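Local atomic coordinates of citrinin polyketide synthase (PDB entry 5MPT), a protein that builds the polyketide precursor of the mycotoxin citrinin from malonyl-CoA units, this chain being its C-methyltransferase (CMeT) domain. Residues S15-A20 with I379-E384; I296-I301 with K351-S356. All coordinates share one frame; numbering follows the deposited sequence.

Both contacts lie against one mixed sheet of seven strands, with the class I, Rossmann-like methyltransferase strand order. Along the chain, contact 1 opens with 15-20 and ends with 379-384. Both segments of contact 2, 296-301 and 351-356, come in between. The two contacts are about 16 Å apart, centre to centre. Strand 375-381 links them: I379 and L381 face helix 14-26, while A380 faces the other side, where its CB lies 3.9 Å from L354 CD1. The two contacts thus pack helices on opposite faces of the sheet. Contact 1 brings a helix from the N-terminal part of the chain onto the last strand, and contact 2 pairs helices 294-304 and 347-356.

Contact 1: residues S15-A20 with I379-E384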
loop_
_atom_site.group_PDB
_atom_site.type_symbol
_atom_site.label_atom_id
_atom_site.label_comp_id
_atom_site.label_asym_id
_atom_site.label_seq_id
_atom_site.Cartn_x
_atom_site.Cartn_y
_atom_site.Cartn_z
ATOM N N SER A 15 22.434 -17.983 -0.113
ATOM C CA SER A 15 21.662 -19.014 -0.819
ATOM C C SER A 15 20.303 -19.231 -0.177
ATOM O O SER A 15 19.341 -19.565 -0.870
ATOM C CB SER A 15 22.420 -20.338 -0.868
ATOM O OG SER A 15 22.498 -20.963 0.411
ATOM N N ALA A 16 20.210 -19.080 1.142
ATOM C CA ALA A 16 18.937 -19.218 1.829
ATOM C C ALA A 16 17.963 -18.153 1.364
ATOM O O ALA A 16 16.776 -18.432 1.143
ATOM C CB ALA A 16 19.132 -19.110 3.334
ATOM N N ILE A 17 18.450 -16.931 1.215
ATOM C CA ILE A 17 17.586 -15.855 0.751
ATOM C C ILE A 17 17.145 -16.111 -0.679
ATOM O O ILE A 17 15.955 -16.032 -1.011
ATOM C CB ILE A 17 18.309 -14.508 0.857
ATOM C CG1 ILE A 17 18.783 -14.232 2.287
ATOM C CG2 ILE A 17 17.326 -13.408 0.395
ATOM C CD1 ILE A 17 19.794 -13.077 2.374
ATOM N N LEU A 18 18.110 -16.344 -1.563
ATOM C CA LEU A 18 17.808 -16.447 -2.983
ATOM C C LEU A 18 16.974 -17.681 -3.299
ATOM O O LEU A 18 16.091 -17.633 -4.168
ATOM C CB LEU A 18 19.102 -16.458 -3.787
ATOM C CG LEU A 18 19.947 -15.201 -3.672
ATOM C CD1 LEU A 18 21.257 -15.545 -4.335
ATOM C CD2 LEU A 18 19.334 -14.040 -4.332
ATOM N N ASP A 19 17.245 -18.809 -2.630
ATOM C CA ASP A 19 16.451 -19.995 -2.883
ATOM C C ASP A 19 15.037 -19.844 -2.342
ATOM O O ASP A 19 14.073 -20.229 -3.009
ATOM C CB ASP A 19 17.146 -21.226 -2.288
ATOM C CG ASP A 19 18.488 -21.524 -2.956
ATOM O OD1 ASP A 19 18.752 -20.981 -4.052
ATOM O OD2 ASP A 19 19.262 -22.347 -2.407
ATOM N N ALA A 20 14.889 -19.296 -1.139
ATOM C CA ALA A 20 13.549 -19.043 -0.625
ATOM C C ALA A 20 12.790 -18.058 -1.506
ATOM O O ALA A 20 11.592 -18.242 -1.765
ATOM C CB ALA A 20 13.588 -18.544 0.813
ATOM N N ILE A 379 12.520 -7.666 -3.159
ATOM C CA ILE A 379 13.610 -7.973 -2.240
ATOM C C ILE A 379 14.870 -7.284 -2.725
ATOM O O ILE A 379 15.129 -7.206 -3.939
ATOM C CB ILE A 379 13.798 -9.506 -2.095
ATOM C CG1 ILE A 379 14.751 -9.794 -0.940
ATOM C CG2 ILE A 379 14.328 -10.154 -3.399
ATOM C CD1 ILE A 379 14.781 -11.287 -0.560
ATOM N N ALA A 380 15.665 -6.783 -1.771
ATOM C CA ALA A 380 16.883 -6.035 -2.065
ATOM C C ALA A 380 17.950 -6.424 -1.043
ATOM O O ALA A 380 17.790 -6.187 0.159
ATOM C CB ALA A 380 16.607 -4.540 -2.059
ATOM N N LEU A 381 18.993 -7.069 -1.522
ATOM C CA LEU A 381 20.068 -7.532 -0.661
ATOM C C LEU A 381 21.067 -6.411 -0.416
ATOM O O LEU A 381 21.431 -5.659 -1.332
ATOM C CB LEU A 381 20.769 -8.732 -1.291
ATOM C CG LEU A 381 20.098 -10.098 -1.122
ATOM C CD1 LEU A 381 18.715 -10.137 -1.659
ATOM C CD2 LEU A 381 20.968 -11.171 -1.787
ATOM N N ALA A 382 21.504 -6.302 0.837
ATOM C CA ALA A 382 22.455 -5.243 1.187
ATOM C C ALA A 382 23.771 -5.357 0.430
ATOM O O ALA A 382 24.388 -4.325 0.137
ATOM C CB ALA A 382 22.748 -5.247 2.679
ATOM N N SER A 383 24.246 -6.585 0.167
ATOM C CA SER A 383 25.491 -6.859 -0.538
ATOM C C SER A 383 25.244 -7.693 -1.794
ATOM O O SER A 383 24.223 -8.379 -1.924
ATOM C CB SER A 383 26.468 -7.625 0.361
ATOM O OG SER A 383 26.570 -7.042 1.646
ATOM N N GLU A 384 26.240 -7.666 -2.726
ATOM C CA GLU A 384 26.144 -8.353 -4.020
ATOM C C GLU A 384 26.598 -9.810 -3.891
ATOM O O GLU A 384 27.715 -10.063 -3.424
ATOM C CB GLU A 384 26.996 -7.642 -5.065
ATOM C CG GLU A 384 26.990 -8.285 -6.443
ATOM C CD GLU A 384 27.961 -7.611 -7.395
ATOM O OE1 GLU A 384 28.811 -6.831 -6.918
ATOM O OE2 GLU A 384 27.878 -7.865 -8.615
#
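I17 of helix 14-26 meets I379 and L381 of strand 375-381, and L18 adds a second touch to L381. The contact is wholly apolar. The axes of 15-20 and 379-381 run nearly antiparallel, at 160°, and approach to 10.8 Å. I17 and L381 are the closest residues by backbone, with 8.8 Å from CA to CA.

I17 and I379 cross at a slant. In I17, CG1 sits beside the backbone N (chi1 -57°), which leaves CG2 anti to that N and directed at the strand. This short branch does the touching, and the CD1 end of I379 meets it. I17 CG2 and I379 CD1 are 3.4 Å apart, tighter than usual for two methyl groups.

I17 and L381 pass alongside each other, pointing opposite ways. Here the same I17 CG2 lies 4.1 Å from L381 CD1. One methyl of I17 therefore serves both strand residues.

L381 divides its two methyls between two partners. CD1 is turned back (chi2 58°) to I17, while CD2 carries on outward to L18. L18 CD2 and L381 CD2 sit 4.2 Å apart, and the two side chains are skewed to one another. The CB of L18 does not point straight at the strand; its CD2 branch makes up the difference. L18 lies at the more open margin, whereas the other three residues are buried.

The packing belongs to one face of the Rossmann-like methyltransferase sheet. F310 of the adjacent strand 309-316 touches I17, I379 and L381. H361 of strand 361-364 lies against L18 and L381. Helix 181-198 also packs here, with L197 on I17 and F193 on I379.

Contact 2: residues I296-I301 with K351-S356; sequences ISTRNI and KKILTS
T298 packs against I353 and L354 where two helices of the class I, Rossmann-like methyltransferase fold lie side by side. Helices 294-304 and 347-356 flank the same face of the central sheet. Their segments cross at -49°, with axes 9.2 Å apart at closest approach. T298 is buried, and its side chain lies about 8 Å from that of E315 and about 9 Å from that of H289, both active-site residues for methyl transfer.

The van der Waals contacts come first. The side chain of T298 crosses those of I353 and L354 at about a right angle. L354 CD2 is the methyl that reaches over, 3.9 Å from T298 CG2 and equally near its CB. On the other branch, an oxygen rests against a methyl, with T298 OG1 3.4 Å from I353 CG2. L354 also touches L311 of strand 309-316 and V362 of strand 361-364.

The polar end of T298 is satisfied within its own helix. With chi1 at 61°, OG1 stands between the backbone N and the carbonyl carbon, and it hydrogen-bonds to L294 O. The oxygen can therefore sit against the methyl of I353 without being left unpaired. T298 O accepts from Y359 OH, which ties the helix to the loop after 347-356.

The approach of R299 NH2 to S356 O, 4.3 Å, is too long for a bond. It is also doubtful, since R299 was modelled in two conformers.

The remaining bonds lie within 351-356. S356 OG donates to I353 O at 2.6 Å. K351 O accepts T355 N and T355 OG1 from opposite faces of its plane; the hydroxyl stands 37° out of that plane, with OG1 2.9 Å from K351 O.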
loop_
_atom_site.group_PDB
_atom_site.type_symbol
_atom_site.label_atom_id
_atom_site.label_comp_id
_atom_site.label_asym_id
_atom_site.label_seq_id
_atom_site.Cartn_x
_atom_site.Cartn_y
_atom_site.Cartn_z
ATOM N N ILE A 296 17.000 8.618 -0.514
ATOM C CA ILE A 296 17.330 8.874 0.885
ATOM C C ILE A 296 16.741 7.790 1.773
ATOM O O ILE A 296 17.421 7.251 2.656
ATOM C CB ILE A 296 16.848 10.285 1.291
ATOM C CG1 ILE A 296 17.657 11.340 0.547
ATOM C CG2 ILE A 296 16.902 10.482 2.795
ATOM C CD1 ILE A 296 17.139 12.762 0.760
ATOM N N SER A 297 15.471 7.431 1.542
ATOM C CA SER A 297 14.839 6.447 2.410
ATOM C C SER A 297 15.507 5.076 2.284
ATOM O O SER A 297 15.762 4.408 3.291
ATOM C CB SER A 297 13.364 6.336 2.097
ATOM O OG SER A 297 12.737 7.546 2.438
ATOM N N THR A 298 15.773 4.625 1.057
ATOM C CA THR A 298 16.306 3.290 0.901
ATOM C C THR A 298 17.775 3.260 1.303
ATOM O O THR A 298 18.269 2.222 1.739
ATOM C CB THR A 298 16.092 2.760 -0.533
ATOM O OG1 THR A 298 16.770 3.595 -1.470
ATOM C CG2 THR A 298 14.567 2.648 -0.915
ATOM N N ARG A 299 18.480 4.383 1.184
ATOM C CA ARG A 299 19.843 4.458 1.701
ATOM C C ARG A 299 19.847 4.340 3.220
ATOM O O ARG A 299 20.657 3.600 3.798
ATOM C CB ARG A 299 20.505 5.762 1.254
ATOM C CG ARG A 299 21.995 5.836 1.607
ATOM C CD ARG A 299 22.659 7.071 1.036
ATOM N NE ARG A 299 22.881 6.989 -0.409
ATOM C CZ ARG A 299 22.249 7.719 -1.326
ATOM N NH1 ARG A 299 21.329 8.615 -0.980
ATOM N NH2 ARG A 299 22.547 7.557 -2.609
ATOM N N ASN A 300 18.945 5.062 3.886
ATOM C CA ASN A 300 18.802 4.925 5.328
ATOM C C ASN A 300 18.566 3.470 5.712
ATOM O O ASN A 300 19.200 2.942 6.629
ATOM C CB ASN A 300 17.653 5.792 5.840
ATOM C CG ASN A 300 17.912 7.279 5.696
ATOM O OD1 ASN A 300 19.055 7.731 5.623
ATOM N ND2 ASN A 300 16.844 8.048 5.690
ATOM N N ILE A 301 17.625 2.814 5.022
ATOM C CA ILE A 301 17.335 1.413 5.290
ATOM C C ILE A 301 18.582 0.570 5.085
ATOM O O ILE A 301 18.890 -0.323 5.887
ATOM C CB ILE A 301 16.164 0.969 4.398
ATOM C CG1 ILE A 301 14.896 1.698 4.885
ATOM C CG2 ILE A 301 16.095 -0.531 4.372
ATOM C CD1 ILE A 301 13.690 1.563 3.958
ATOM N N LYS A 351 14.087 -0.803 -8.496
ATOM C CA LYS A 351 15.413 -1.386 -8.693
ATOM C C LYS A 351 16.446 -0.302 -8.983
ATOM O O LYS A 351 17.568 -0.344 -8.461
ATOM C CB LYS A 351 15.367 -2.416 -9.822
ATOM C CG LYS A 351 16.690 -3.065 -10.157
ATOM C CD LYS A 351 16.505 -4.069 -11.279
ATOM C CE LYS A 351 17.814 -4.765 -11.702
ATOM N NZ LYS A 351 18.096 -5.988 -10.916
ATOM N N LYS A 352 16.081 0.678 -9.807
ATOM C CA LYS A 352 17.005 1.767 -10.115
ATOM C C LYS A 352 17.452 2.472 -8.846
ATOM O O LYS A 352 18.652 2.653 -8.612
ATOM C CB LYS A 352 16.354 2.757 -11.079
ATOM C CG LYS A 352 17.331 3.776 -11.656
ATOM C CD LYS A 352 16.628 4.866 -12.461
ATOM C CE LYS A 352 15.874 5.846 -11.560
ATOM N NZ LYS A 352 15.191 6.931 -12.322
ATOM N N ILE A 353 16.496 2.876 -8.009
ATOM C CA ILE A 353 16.836 3.540 -6.756
ATOM C C ILE A 353 17.719 2.636 -5.913
ATOM O O ILE A 353 18.785 3.042 -5.440
ATOM C CB ILE A 353 15.565 3.920 -5.983
ATOM C CG1 ILE A 353 14.671 4.857 -6.819
ATOM C CG2 ILE A 353 15.922 4.522 -4.632
ATOM C CD1 ILE A 353 15.233 6.205 -7.057
ATOM N N LEU A 354 17.258 1.403 -5.689
ATOM C CA LEU A 354 17.919 0.480 -4.775
ATOM C C LEU A 354 19.353 0.220 -5.200
ATOM O O LEU A 354 20.269 0.250 -4.374
ATOM C CB LEU A 354 17.124 -0.816 -4.712
ATOM C CG LEU A 354 15.791 -0.690 -4.001
ATOM C CD1 LEU A 354 14.880 -1.848 -4.376
ATOM C CD2 LEU A 354 16.012 -0.661 -2.505
ATOM N N THR A 355 19.572 0.015 -6.496
ATOM C CA THR A 355 20.921 -0.225 -6.987
ATOM C C THR A 355 21.804 0.999 -6.769
ATOM O O THR A 355 22.977 0.877 -6.391
ATOM C CB THR A 355 20.856 -0.584 -8.467
ATOM O OG1 THR A 355 20.118 -1.797 -8.621
ATOM C CG2 THR A 355 22.233 -0.770 -9.052
ATOM N N SER A 356 21.253 2.188 -7.001
ATOM C CA SER A 356 22.041 3.407 -6.922
ATOM C C SER A 356 22.508 3.720 -5.506
ATOM O O SER A 356 23.494 4.446 -5.351
ATOM C CB SER A 356 21.228 4.578 -7.486
ATOM O OG SER A 356 20.142 4.916 -6.639
#